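Local coordinates for protein cytochrome P450 (Bacillus megaterium, PDB 5L92) that binds heme and takes up corticosterone beside it, consistent with a steroid-oxidising cytochrome P450 monooxygenase, at residues A[29-32]-A[33-37]; A[42-45]-A[46-50]; A[132-136]-A[137-141]; A[259-262]-A[263-266]. All coordinates share one frame; numbering follows the deposited sequence.

Contact 1: A[29-32]-A[33-37]; sequences YEEM and RNTAP
Met32 O takes two backbone donors as the helix 26-33 runs out: Ala36 N at 3.0 Å and Thr35 N at 3.1 Å, which comes from above the carbonyl plane. Just before it the bonds are still those of an ordinary alpha helix. Arg33 N reaches Tyr29 O at 2.8 Å, and Asn34 N reaches Glu30 O at 3.0 Å. Glu31 O accepts from Thr35 OG1 at 3.1 Å and, weakly, from Asn34 N; with chi1 at 63° the hydroxyl is swung back over the last turn, while Thr35 CG2 rests near the Glu31 carboxylate. The guanidinium of Arg33 folds back along the helix and lays one face over Glu30 CA and Tyr29 O, its NH2 3.6 Å from Glu30 CB. Its NH1 is hydrogen-bonded to Ser319, and the phenol of Tyr29 leads away to Gln290. Carbonyls of the last turn are thus met by backbone and threonine donors together, an ending typical of a helix C-terminus, here the one that leads into the edge strand 38-41 of the P450 beta-sheet.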
loop_
_atom_site.group_PDB
_atom_site.type_symbol
_atom_site.label_atom_id
_atom_site.label_comp_id
_atom_site.label_asym_id
_atom_site.label_seq_id
_atom_site.Cartn_x
_atom_site.Cartn_y
_atom_site.Cartn_z
ATOM N N TYR A 29 3.951 -16.843 10.436
ATOM C CA TYR A 29 2.534 -16.554 10.652
ATOM C C TYR A 29 1.765 -17.821 11.029
ATOM O O TYR A 29 0.935 -17.813 11.947
ATOM C CB TYR A 29 1.890 -15.948 9.389
ATOM C CG TYR A 29 2.370 -14.598 8.870
ATOM C CD1 TYR A 29 3.055 -13.693 9.673
ATOM C CD2 TYR A 29 2.087 -14.225 7.558
ATOM C CE1 TYR A 29 3.484 -12.469 9.161
ATOM C CE2 TYR A 29 2.506 -13.035 7.048
ATOM C CZ TYR A 29 3.187 -12.141 7.855
ATOM O OH TYR A 29 3.587 -10.940 7.344
ATOM N N GLU A 30 1.969 -18.894 10.274
ATOM C CA GLU A 30 1.233 -20.134 10.515
ATOM C C GLU A 30 1.536 -20.693 11.901
ATOM O O GLU A 30 0.617 -21.041 12.654
ATOM C CB GLU A 30 1.576 -21.155 9.441
ATOM C CG GLU A 30 0.938 -22.536 9.630
ATOM C CD GLU A 30 1.304 -23.459 8.498
ATOM O OE1 GLU A 30 2.513 -23.735 8.329
ATOM O OE2 GLU A 30 0.396 -23.875 7.755
ATOM N N GLU A 31 2.820 -20.803 12.243
ATOM C CA GLU A 31 3.219 -21.207 13.587
ATOM C C GLU A 31 2.433 -20.442 14.647
ATOM O O GLU A 31 1.846 -21.044 15.553
ATOM C CB GLU A 31 4.729 -20.986 13.785
ATOM C CG GLU A 31 5.297 -21.508 15.125
ATOM C CD GLU A 31 5.125 -23.020 15.293
ATOM O OE1 GLU A 31 5.166 -23.753 14.277
ATOM O OE2 GLU A 31 4.935 -23.473 16.442
ATOM N N MET A 32 2.423 -19.106 14.553
ATOM C CA MET A 32 1.781 -18.281 15.584
ATOM C C MET A 32 0.266 -18.450 15.572
ATOM O O MET A 32 -0.359 -18.549 16.631
ATOM C CB MET A 32 2.143 -16.802 15.378
ATOM C CG MET A 32 3.606 -16.465 15.552
ATOM S SD MET A 32 4.314 -17.063 17.094
ATOM C CE MET A 32 5.725 -18.045 16.555
ATOM N N ARG A 33 -0.346 -18.448 14.378
ATOM C CA ARG A 33 -1.787 -18.663 14.262
ATOM C C ARG A 33 -2.217 -19.928 14.997
ATOM O O ARG A 33 -3.242 -19.943 15.683
ATOM C CB ARG A 33 -2.209 -18.762 12.787
ATOM C CG ARG A 33 -2.772 -17.495 12.211
ATOM C CD ARG A 33 -3.534 -17.685 10.895
ATOM N NE ARG A 33 -3.055 -18.784 10.065
ATOM C CZ ARG A 33 -1.991 -18.747 9.268
ATOM N NH1 ARG A 33 -1.250 -17.653 9.173
ATOM N NH2 ARG A 33 -1.663 -19.823 8.572
ATOM N N ASN A 34 -1.431 -20.986 14.894
ATOM C CA ASN A 34 -1.829 -22.295 15.411
ATOM C C ASN A 34 -1.440 -22.520 16.866
ATOM O O ASN A 34 -1.757 -23.582 17.412
ATOM C CB ASN A 34 -1.246 -23.394 14.535
ATOM C CG ASN A 34 -2.066 -23.607 13.305
ATOM O OD1 ASN A 34 -3.294 -23.626 13.369
ATOM N ND2 ASN A 34 -1.410 -23.720 12.162
ATOM N N THR A 35 -0.839 -21.528 17.520
ATOM C CA THR A 35 -0.435 -21.676 18.910
ATOM C C THR A 35 -1.024 -20.554 19.766
ATOM O O THR A 35 -1.840 -20.807 20.659
ATOM C CB THR A 35 1.097 -21.736 19.020
ATOM O OG1 THR A 35 1.703 -20.521 18.574
ATOM C CG2 THR A 35 1.629 -22.857 18.180
ATOM N N ALA A 36 -0.641 -19.313 19.479
ATOM C CA ALA A 36 -1.077 -18.158 20.259
ATOM C C ALA A 36 -1.230 -16.978 19.299
ATOM O O ALA A 36 -0.304 -16.177 19.115
ATOM C CB ALA A 36 -0.080 -17.832 21.374
ATOM N N PRO A 37 -2.399 -16.838 18.668
ATOM C CA PRO A 37 -2.560 -15.806 17.644
ATOM C C PRO A 37 -2.557 -14.377 18.186
ATOM O O PRO A 37 -2.458 -13.443 17.391
ATOM C CB PRO A 37 -3.912 -16.157 17.017
ATOM C CG PRO A 37 -4.657 -16.824 18.143
ATOM C CD PRO A 37 -3.610 -17.672 18.790
#

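Contact 2: A[42-45]-A[46-50]; sequences EERQ and VWDVF
Asp48 OD1 is gripped by two donors, Arg44 NH1 at 3.0 Å and, from outside the segments, the indole NE1 of Trp316. The first belongs to a two-pronged salt bridge that spans the end of the hairpin formed by strands 38-41 and 46-49, where Gln45 and Val46 together face Asp41 as a G1 beta bulge. In the second prong the modelled distance from Arg44 NH2 to Asp48 OD2, 2.5 Å, is very short and its exact value doubtful. Guanidinium and carboxylate are nearly coplanar, their planes only 6° apart, so that the two groups meet edge to edge; NH1 uses the syn lone pair of OD1 in a bond of 166°. This paired grip holds both flat groups against rotation, and the indole N-H adds a further restraint on the carboxylate.

The arginine chain leaves the turn with CG beside the backbone N and bends at chi3, which carries its end along the strand past Val46. There Val46 CG2 lies 3.4 Å from Arg44 NH1, approaching the guanidinium obliquely. Trp28 of helix 26-33 also touches the arginine, while Val46 and Asp48 both pack on Val314 of the neighbouring strand 312-315.

Within the turn, Gln45 has a left-handed backbone conformation, as expected at the first position of this bulge. Its side chain curls back over the loop, and Gln45 NE2 donates to Glu42 O at 2.8 Å, with the acceptor in the amide plane.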
loop_
_atom_site.group_PDB
_atom_site.type_symbol
_atom_site.label_atom_id
_atom_site.label_comp_id
_atom_site.label_asym_id
_atom_site.label_seq_id
_atom_site.Cartn_x
_atom_site.Cartn_y
_atom_site.Cartn_z
ATOM N N GLU A 42 8.048 -9.172 23.547
ATOM C CA GLU A 42 8.863 -8.367 24.452
ATOM C C GLU A 42 9.813 -7.470 23.682
ATOM O O GLU A 42 9.877 -6.261 23.921
ATOM C CB GLU A 42 9.644 -9.284 25.415
ATOM C CG GLU A 42 8.789 -9.856 26.537
ATOM C CD GLU A 42 8.078 -11.153 26.184
ATOM O OE1 GLU A 42 8.314 -11.731 25.077
ATOM O OE2 GLU A 42 7.294 -11.597 27.058
ATOM N N GLU A 43 10.576 -8.054 22.761
ATOM C CA GLU A 43 11.523 -7.290 21.946
ATOM C C GLU A 43 10.850 -6.104 21.262
ATOM O O GLU A 43 11.207 -4.949 21.509
ATOM C CB GLU A 43 12.173 -8.229 20.916
ATOM C CG GLU A 43 13.303 -7.612 20.108
ATOM C CD GLU A 43 14.429 -7.124 20.987
ATOM O OE1 GLU A 43 14.973 -7.939 21.775
ATOM O OE2 GLU A 43 14.750 -5.927 20.905
ATOM N N ARG A 44 9.849 -6.364 20.406
ATOM C CA ARG A 44 9.239 -5.273 19.650
ATOM C C ARG A 44 8.206 -4.494 20.447
ATOM O O ARG A 44 7.731 -3.460 19.960
ATOM C CB ARG A 44 8.610 -5.812 18.361
ATOM C CG ARG A 44 9.619 -6.129 17.282
ATOM C CD ARG A 44 8.947 -6.784 16.066
ATOM N NE ARG A 44 8.358 -8.076 16.463
ATOM C CZ ARG A 44 7.053 -8.356 16.444
ATOM N NH1 ARG A 44 6.153 -7.482 15.974
ATOM N NH2 ARG A 44 6.654 -9.550 16.842
ATOM N N GLN A 45 7.849 -4.926 21.660
ATOM C CA GLN A 45 6.984 -4.093 22.514
ATOM C C GLN A 45 5.598 -3.877 21.877
ATOM O O GLN A 45 5.059 -2.770 21.858
ATOM C CB GLN A 45 7.672 -2.748 22.802
ATOM C CG GLN A 45 8.971 -2.854 23.554
ATOM C CD GLN A 45 8.747 -3.019 25.045
ATOM O OE1 GLN A 45 8.297 -2.099 25.697
ATOM N NE2 GLN A 45 9.021 -4.216 25.577
ATOM N N VAL A 46 5.016 -4.948 21.339
ATOM C CA VAL A 46 3.706 -4.880 20.699
ATOM C C VAL A 46 2.951 -6.176 20.969
ATOM O O VAL A 46 3.544 -7.230 21.219
ATOM C CB VAL A 46 3.793 -4.633 19.154
ATOM C CG1 VAL A 46 4.454 -3.301 18.823
ATOM C CG2 VAL A 46 4.519 -5.769 18.453
ATOM N N TRP A 47 1.629 -6.092 20.893
ATOM C CA TRP A 47 0.764 -7.256 20.760
ATOM C C TRP A 47 0.594 -7.575 19.281
ATOM O O TRP A 47 -0.029 -6.805 18.558
ATOM C CB TRP A 47 -0.622 -7.004 21.345
ATOM C CG TRP A 47 -0.681 -6.860 22.768
ATOM C CD1 TRP A 47 -0.629 -5.708 23.466
ATOM C CD2 TRP A 47 -0.818 -7.907 23.718
ATOM N NE1 TRP A 47 -0.757 -5.956 24.795
ATOM C CE2 TRP A 47 -0.853 -7.308 24.984
ATOM C CE3 TRP A 47 -0.931 -9.296 23.620
ATOM C CZ2 TRP A 47 -0.986 -8.042 26.158
ATOM C CZ3 TRP A 47 -1.062 -10.035 24.793
ATOM C CH2 TRP A 47 -1.092 -9.399 26.049
ATOM N N ASP A 48 1.133 -8.707 18.854
ATOM C CA ASP A 48 0.867 -9.256 17.535
ATOM C C ASP A 48 -0.489 -9.960 17.505
ATOM O O ASP A 48 -0.881 -10.621 18.471
ATOM C CB ASP A 48 1.966 -10.239 17.167
ATOM C CG ASP A 48 3.287 -9.566 16.929
ATOM O OD1 ASP A 48 3.330 -8.460 16.358
ATOM O OD2 ASP A 48 4.302 -10.165 17.306
ATOM N N VAL A 49 -1.219 -9.785 16.400
ATOM C CA VAL A 49 -2.525 -10.426 16.181
ATOM C C VAL A 49 -2.496 -11.124 14.816
ATOM O O VAL A 49 -2.425 -10.463 13.768
ATOM C CB VAL A 49 -3.657 -9.403 16.263
ATOM C CG1 VAL A 49 -5.000 -10.031 15.962
ATOM C CG2 VAL A 49 -3.661 -8.751 17.658
ATOM N N PHE A 50 -2.592 -12.454 14.825
ATOM C CA PHE A 50 -2.318 -13.240 13.630
ATOM C C PHE A 50 -3.531 -13.923 13.017
ATOM O O PHE A 50 -3.452 -14.351 11.865
ATOM C CB PHE A 50 -1.277 -14.324 13.935
ATOM C CG PHE A 50 0.098 -13.794 14.264
ATOM C CD1 PHE A 50 0.969 -13.405 13.269
ATOM C CD2 PHE A 50 0.537 -13.730 15.573
ATOM C CE1 PHE A 50 2.257 -12.914 13.579
ATOM C CE2 PHE A 50 1.812 -13.264 15.880
ATOM C CZ PHE A 50 2.667 -12.849 14.878
#

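Contact 3: A[132-136]-A[137-141]; sequences IDIVE and HLSYP
Backbone geometry changes twice in ten residues, from strand 131-133 into the short helix 134-139, which then widens into a pi-type turn before Pro141. Asp133 is the N-cap: its OD1 accepts from Val135 N at 3.0 Å, the donor lying above the carboxylate plane, and the same oxygen also accepts from Leu398 N, just ahead of strand 399-401 of the same chain. The first helical bond, His137 N to Asp133 O at 2.9 Å, has the usual i to i+4 spacing. After it the stronger bonds span five residues, with Ser139 N on Ile134 O at 2.7 Å and Tyr140 N on Val135 O at 3.0 Å, and Leu138 N retains only a weak bond to Ile134 O.

On the buried side Leu138 CD1 is the meeting point of two isoleucines. Ile132 CD1 comes to 3.9 Å from it, the two side chains crossing at about a right angle, and Ile134 CD1 lies slightly farther off; Leu122 and Leu123 of helix 112-125 press on the same leucine. The hydroxyl of Ser139 lies close to Val135 CA and is held by Ser252 and Thr248 of helix 247-260, whereas the phenol of Tyr140 is bonded to Asn244.

Toward the more open side, the His137 ring brings CD2 near Asp133 N at its edge. Glu136 extends alongside it, CG anti to the backbone N (chi1 -178°), with its CG over one face near the rim, its carboxylate plane turned 47° from the ring, and OE2 3.5 Å from His137 CE1.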
loop_
_atom_site.group_PDB
_atom_site.type_symbol
_atom_site.label_atom_id
_atom_site.label_comp_id
_atom_site.label_asym_id
_atom_site.label_seq_id
_atom_site.Cartn_x
_atom_site.Cartn_y
_atom_site.Cartn_z
ATOM N N ILE A 132 13.534 -6.479 -19.138
ATOM C CA ILE A 132 13.085 -5.249 -18.493
ATOM C C ILE A 132 12.866 -5.464 -16.999
ATOM O O ILE A 132 12.566 -6.564 -16.537
ATOM C CB ILE A 132 11.792 -4.702 -19.126
ATOM C CG1 ILE A 132 10.693 -5.754 -19.070
ATOM C CG2 ILE A 132 12.045 -4.280 -20.582
ATOM C CD1 ILE A 132 9.358 -5.261 -19.562
ATOM N N ASP A 133 12.983 -4.379 -16.251
ATOM C CA ASP A 133 12.675 -4.357 -14.823
ATOM C C ASP A 133 11.218 -3.925 -14.659
ATOM O O ASP A 133 10.892 -2.743 -14.780
ATOM C CB ASP A 133 13.648 -3.431 -14.108
ATOM C CG ASP A 133 13.440 -3.392 -12.587
ATOM O OD1 ASP A 133 12.512 -4.022 -12.073
ATOM O OD2 ASP A 133 14.214 -2.715 -11.913
ATOM N N ILE A 134 10.332 -4.885 -14.392
ATOM C CA ILE A 134 8.905 -4.597 -14.213
ATOM C C ILE A 134 8.723 -3.399 -13.279
ATOM O O ILE A 134 7.806 -2.581 -13.459
ATOM C CB ILE A 134 8.148 -5.816 -13.665
ATOM C CG1 ILE A 134 8.182 -6.995 -14.644
ATOM C CG2 ILE A 134 6.711 -5.473 -13.375
ATOM C CD1 ILE A 134 7.822 -6.643 -16.048
ATOM N N VAL A 135 9.583 -3.297 -12.267
ATOM C CA VAL A 135 9.406 -2.279 -11.234
ATOM C C VAL A 135 9.791 -0.912 -11.786
ATOM O O VAL A 135 8.949 -0.021 -11.930
ATOM C CB VAL A 135 10.212 -2.638 -9.961
ATOM C CG1 VAL A 135 10.222 -1.476 -8.991
ATOM C CG2 VAL A 135 9.636 -3.888 -9.253
ATOM N N GLU A 136 11.052 -0.756 -12.176
ATOM C CA GLU A 136 11.524 0.548 -12.620
ATOM C C GLU A 136 10.766 1.033 -13.860
ATOM O O GLU A 136 10.432 2.220 -13.957
ATOM C CB GLU A 136 13.028 0.498 -12.888
ATOM C CG GLU A 136 13.641 1.858 -13.314
ATOM C CD GLU A 136 15.060 1.751 -13.882
ATOM O OE1 GLU A 136 15.854 0.936 -13.379
ATOM O OE2 GLU A 136 15.379 2.489 -14.843
ATOM N N HIS A 137 10.451 0.139 -14.804
ATOM C CA HIS A 137 9.915 0.622 -16.081
ATOM C C HIS A 137 8.394 0.641 -16.155
ATOM O O HIS A 137 7.854 1.294 -17.054
ATOM C CB HIS A 137 10.478 -0.202 -17.234
ATOM C CG HIS A 137 11.964 -0.085 -17.376
ATOM N ND1 HIS A 137 12.597 1.131 -17.482
ATOM C CD2 HIS A 137 12.936 -1.023 -17.473
ATOM C CE1 HIS A 137 13.898 0.944 -17.605
ATOM N NE2 HIS A 137 14.131 -0.355 -17.610
ATOM N N LEU A 138 7.677 -0.003 -15.231
ATOM C CA LEU A 138 6.241 -0.196 -15.430
ATOM C C LEU A 138 5.451 -0.045 -14.137
ATOM O O LEU A 138 4.655 0.878 -14.004
ATOM C CB LEU A 138 5.978 -1.568 -16.057
ATOM C CG LEU A 138 6.540 -1.772 -17.479
ATOM C CD1 LEU A 138 6.501 -3.201 -17.912
ATOM C CD2 LEU A 138 5.784 -0.884 -18.502
ATOM N N SER A 139 5.663 -0.925 -13.160
ATOM C CA SER A 139 4.790 -0.886 -11.990
ATOM C C SER A 139 5.041 0.348 -11.121
ATOM O O SER A 139 4.128 0.784 -10.422
ATOM C CB SER A 139 4.954 -2.146 -11.142
ATOM O OG SER A 139 6.207 -2.140 -10.524
ATOM N N TYR A 140 6.264 0.903 -11.103
ATOM C CA TYR A 140 6.492 2.111 -10.297
ATOM C C TYR A 140 5.991 3.356 -11.059
ATOM O O TYR A 140 5.148 4.095 -10.544
ATOM C CB TYR A 140 7.978 2.279 -9.881
ATOM C CG TYR A 140 8.214 3.701 -9.427
ATOM C CD1 TYR A 140 7.632 4.161 -8.249
ATOM C CD2 TYR A 140 8.886 4.620 -10.222
ATOM C CE1 TYR A 140 7.743 5.468 -7.844
ATOM C CE2 TYR A 140 9.001 5.977 -9.811
ATOM C CZ TYR A 140 8.417 6.382 -8.619
ATOM O OH TYR A 140 8.501 7.709 -8.175
ATOM N N PRO A 141 6.429 3.602 -12.296
ATOM C CA PRO A 141 6.026 4.867 -12.972
ATOM C C PRO A 141 4.528 5.036 -13.155
ATOM O O PRO A 141 4.009 6.143 -12.942
ATOM C CB PRO A 141 6.728 4.785 -14.327
ATOM C CG PRO A 141 7.783 3.774 -14.182
ATOM C CD PRO A 141 7.366 2.819 -13.103
#

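Contact 4: A[259-262]-A[263-266]; sequences MEDK and ASFE
One face of the Phe265 ring carries the terminal methyl of Met259, whose CE stands 3.8 Å from the ring centroid and 19° off the normal, a CH-pi contact displaced toward the CD2-CE2 rim. Lys262 CD approaches the same ring obliquely, and Lys269 makes a cation-pi contact with it. Met259 begins by heading away from the following helix; bends at chi2 (-64°) and chi3 turn the thioether round so that its methyl can lie over the phenyl.

Between these two residues the chain breaks helical geometry at Asp261, which acts as N-cap of helix 262-270. Its carboxylate divides its work. OD2 accepts from Ser264 OG at 2.7 Å, with the hydroxyl above the carboxylate plane, while OD1 takes a weak, bent bond from Ala263 N at 3.1 Å. The backbone oxygen of the same residue receives Phe265 N at 3.3 Å and Ser264 N more weakly. Negative charge at this helix N-terminus would probably be favoured by the helix dipole. One residue on, Lys262 O receives Glu266 N at 2.8 Å.

Lys262 reaches backward instead. Its ammonium donates to Met259 O at 3.1 Å on a carbonyl lone pair, closing off the end of the preceding helix, and forms a salt bridge with Asp377. The corner between helices 247-260 and 262-270 therefore lies against the segment around strand 377-378, with Met376 touching both Met259 and Phe265, and Trp378 meeting Met259 and Lys262.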
loop_
_atom_site.group_PDB
_atom_site.type_symbol
_atom_site.label_atom_id
_atom_site.label_comp_id
_atom_site.label_asym_id
_atom_site.label_seq_id
_atom_site.Cartn_x
_atom_site.Cartn_y
_atom_site.Cartn_z
ATOM N N MET A 259 4.912 -15.947 -12.294
ATOM C CA MET A 259 6.169 -16.577 -12.653
ATOM C C MET A 259 6.522 -17.721 -11.711
ATOM O O MET A 259 7.117 -18.719 -12.139
ATOM C CB MET A 259 7.284 -15.540 -12.665
ATOM C CG MET A 259 7.107 -14.433 -13.756
ATOM S SD MET A 259 7.159 -14.995 -15.460
ATOM C CE MET A 259 5.416 -15.227 -15.756
ATOM N N GLU A 260 6.199 -17.574 -10.428
ATOM C CA GLU A 260 6.417 -18.658 -9.484
ATOM C C GLU A 260 5.597 -19.881 -9.865
ATOM O O GLU A 260 6.102 -20.999 -9.809
ATOM C CB GLU A 260 6.055 -18.195 -8.068
ATOM C CG GLU A 260 6.533 -19.108 -6.978
ATOM C CD GLU A 260 6.484 -18.417 -5.601
ATOM O OE1 GLU A 260 5.531 -17.633 -5.327
ATOM O OE2 GLU A 260 7.426 -18.632 -4.823
ATOM N N ASP A 261 4.320 -19.693 -10.226
ATOM C CA ASP A 261 3.412 -20.808 -10.572
ATOM C C ASP A 261 2.943 -20.679 -12.021
ATOM O O ASP A 261 1.889 -20.091 -12.315
ATOM C CB ASP A 261 2.192 -20.891 -9.657
ATOM C CG ASP A 261 1.233 -21.990 -10.093
ATOM O OD1 ASP A 261 1.678 -22.880 -10.841
ATOM O OD2 ASP A 261 0.059 -21.981 -9.668
ATOM N N LYS A 262 3.703 -21.293 -12.920
ATOM C CA LYS A 262 3.381 -21.201 -14.336
ATOM C C LYS A 262 2.049 -21.844 -14.683
ATOM O O LYS A 262 1.432 -21.436 -15.675
ATOM C CB LYS A 262 4.510 -21.815 -15.164
ATOM C CG LYS A 262 5.807 -21.058 -15.007
ATOM C CD LYS A 262 5.638 -19.617 -15.435
ATOM C CE LYS A 262 6.953 -19.055 -15.955
ATOM N NZ LYS A 262 8.079 -19.361 -14.994
ATOM N N ALA A 263 1.558 -22.802 -13.893
ATOM C CA ALA A 263 0.227 -23.329 -14.201
ATOM C C ALA A 263 -0.838 -22.246 -14.050
ATOM O O ALA A 263 -1.785 -22.203 -14.836
ATOM C CB ALA A 263 -0.126 -24.541 -13.333
ATOM N N SER A 264 -0.713 -21.371 -13.036
ATOM C CA SER A 264 -1.637 -20.238 -12.917
ATOM C C SER A 264 -1.516 -19.304 -14.110
ATOM O O SER A 264 -2.518 -18.873 -14.677
ATOM C CB SER A 264 -1.382 -19.455 -11.617
ATOM O OG SER A 264 -1.783 -20.191 -10.472
ATOM N N PHE A 265 -0.287 -18.980 -14.496
ATOM C CA PHE A 265 -0.048 -18.124 -15.642
ATOM C C PHE A 265 -0.631 -18.727 -16.925
ATOM O O PHE A 265 -1.273 -18.026 -17.713
ATOM C CB PHE A 265 1.457 -17.882 -15.755
ATOM C CG PHE A 265 1.856 -16.893 -16.822
ATOM C CD1 PHE A 265 1.214 -15.701 -16.954
ATOM C CD2 PHE A 265 2.915 -17.153 -17.662
ATOM C CE1 PHE A 265 1.603 -14.787 -17.917
ATOM C CE2 PHE A 265 3.307 -16.229 -18.612
ATOM C CZ PHE A 265 2.641 -15.057 -18.742
ATOM N N GLU A 266 -0.440 -20.036 -17.152
ATOM C CA GLU A 266 -0.982 -20.613 -18.383
ATOM C C GLU A 266 -2.496 -20.558 -18.374
ATOM O O GLU A 266 -3.124 -20.371 -19.413
ATOM C CB GLU A 266 -0.517 -22.067 -18.592
ATOM C CG GLU A 266 0.963 -22.231 -18.823
ATOM C CD GLU A 266 1.513 -21.266 -19.845
ATOM O OE1 GLU A 266 1.113 -21.350 -21.016
ATOM O OE2 GLU A 266 2.348 -20.411 -19.483
#

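Overall arrangement
From the N terminus, the four contacts follow in series, none enclosing or crossing another, and each joins adjoining residues at a turn or helix end. Contact 1 ends helix 26-33, and contact 2 turns the chain between strands 38-41 and 46-49. These two touch: Pro37 O is probably hydrogen-bonded to Phe50 N (2.8 Å), and Phe50 packs on Met32, tying the helix to the five-stranded sheet. Contact 3, on the other side of the chain's centre from contact 2, joins strand 131-133 to its following helix. Contact 4, about 20 Å from contact 3 between centres, turns helix 247-260 into 262-270; helix 247-260 also packs on contact 3.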